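Local coordinates for invasin (Yersinia enterocolitica, PDB 1P9H), which binds collagen and forms a fibrillar matrix on the bacterial surface, promoting attachment to and invasion of eukaryotic cells, at the interface of chains A and B. Numbering follows the deposited sequence. Chains: chain A/B, Invasin.

The interface of chains A and B. Residues chain A 19-20, 56; chain B 26, 48, 62, 76.
A:Leu19 and A:Thr20 rest on B:Pro26 and B:Leu48, and A:His56 meets B:Ala62 and B:Ala76. All seven residues lie in loops towards the N-terminal end of the collagen-binding head.

The ring of B:Pro26 packs against the peptide backbone between A:Leu19 and A:Thr20. Its CB is 3.3 Å from the carbonyl oxygen O of A:Leu19, and its CG faces the carbonyl of A:Thr20. The same CB makes an apolar contact with CA of A:Thr20, at 3.7 Å. CB of A:Leu19 lies more loosely by the proline CB, at 4.1 Å, and its methyl CD1 lies near the proline carbonyl O. B:Leu48 reaches in with its methyl CD1, which lies 3.7 Å from the methyl CG2 of A:Thr20. These two side chains run side by side and point the same way. In A:Thr20 the hydroxyl sits between the backbone N and the carbonyl carbon (chi1 61°). This leaves CG2 to meet the leucine, while OG1 accepts a weak hydrogen bond from the backbone N of A:His56.

A:His56 covers the two alanines with different atoms. Its CB lies 3.7 Å from CB of B:Ala76. Its ring carbon CD2 is 3.9 Å from CB of B:Ala62. With CG anti to the carbonyl carbon (chi1 -61°), the ring is turned so that O of A:Thr20 lies in its plane at the CD2 edge, while the methyl of B:Ala62 sits off the plane at CD2. The small alanine side chains probably allow the two chains to come close here.

Two waters bridge the chains here. Water 2 joins N of B:Ala62, at 2.9 Å, to O of A:Thr20, with a weaker link to O of A:His56. Water 1 joins N of B:Ala76 to O of A:His56, 2.8 Å from the latter. Both N-H groups point nearly straight at their waters. Backbone N-H groups of two separate loops of chain B are thus linked to chain A through water.

YadA is a homotrimer. This patch probably helps hold neighbouring left-handed beta-rolls together in the trimeric head.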
loop_
_atom_site.group_PDB
_atom_site.type_symbol
_atom_site.label_atom_id
_atom_site.label_comp_id
_atom_site.label_asym_id
_atom_site.label_seq_id
_atom_site.Cartn_x
_atom_site.Cartn_y
_atom_site.Cartn_z
ATOM N N LEU A 19 28.588 -7.850 -15.078
ATOM C CA LEU A 19 27.622 -8.081 -14.011
ATOM C C LEU A 19 26.816 -6.830 -13.680
ATOM O O LEU A 19 27.343 -5.868 -13.117
ATOM C CB LEU A 19 28.346 -8.578 -12.756
ATOM C CG LEU A 19 29.328 -9.735 -12.962
ATOM C CD1 LEU A 19 29.955 -10.108 -11.629
ATOM C CD2 LEU A 19 28.610 -10.929 -13.570
ATOM N N THR A 20 25.532 -6.849 -14.031
ATOM C CA THR A 20 24.649 -5.721 -13.767
ATOM C C THR A 20 23.402 -6.159 -13.010
ATOM O O THR A 20 22.686 -5.329 -12.451
ATOM C CB THR A 20 24.181 -5.051 -15.074
ATOM O OG1 THR A 20 23.455 -6.003 -15.863
ATOM C CG2 THR A 20 25.374 -4.534 -15.870
ATOM N N HIS A 56 20.321 -4.827 -14.857
ATOM C CA HIS A 56 20.052 -4.217 -13.556
ATOM C C HIS A 56 18.877 -4.856 -12.819
ATOM O O HIS A 56 18.449 -4.346 -11.785
ATOM C CB HIS A 56 19.788 -2.716 -13.718
ATOM C CG HIS A 56 20.940 -1.959 -14.300
ATOM N ND1 HIS A 56 20.771 -0.818 -15.055
ATOM C CD2 HIS A 56 22.276 -2.168 -14.226
ATOM C CE1 HIS A 56 21.954 -0.356 -15.421
ATOM N NE2 HIS A 56 22.883 -1.157 -14.931
ATOM N N PRO B 26 25.830 -6.630 -7.975
ATOM C CA PRO B 26 25.515 -7.490 -9.119
ATOM C C PRO B 26 26.380 -8.746 -9.139
ATOM O O PRO B 26 27.598 -8.672 -8.964
ATOM C CB PRO B 26 25.775 -6.576 -10.309
ATOM C CG PRO B 26 25.309 -5.252 -9.787
ATOM C CD PRO B 26 25.909 -5.216 -8.391
ATOM N N LEU B 48 29.168 -0.431 -10.014
ATOM C CA LEU B 48 27.777 -0.780 -9.751
ATOM C C LEU B 48 27.598 -1.429 -8.384
ATOM O O LEU B 48 26.546 -1.996 -8.093
ATOM C CB LEU B 48 27.258 -1.735 -10.827
ATOM C CG LEU B 48 27.293 -1.254 -12.279
ATOM C CD1 LEU B 48 26.674 -2.320 -13.168
ATOM C CD2 LEU B 48 26.538 0.059 -12.417
ATOM N N ALA B 62 22.357 -3.194 -8.332
ATOM C CA ALA B 62 23.321 -2.259 -8.896
ATOM C C ALA B 62 23.153 -0.872 -8.284
ATOM O O ALA B 62 22.064 -0.303 -8.313
ATOM C CB ALA B 62 23.150 -2.182 -10.407
ATOM N N ALA B 76 17.924 -1.455 -8.514
ATOM C CA ALA B 76 18.997 -0.685 -9.127
ATOM C C ALA B 76 18.820 0.796 -8.828
ATOM O O ALA B 76 17.755 1.364 -9.065
ATOM C CB ALA B 76 19.014 -0.915 -10.633
HETATM O O HOH W 1 16.455 -3.290 -10.109
HETATM O O HOH W 2 20.959 -4.993 -10.124
#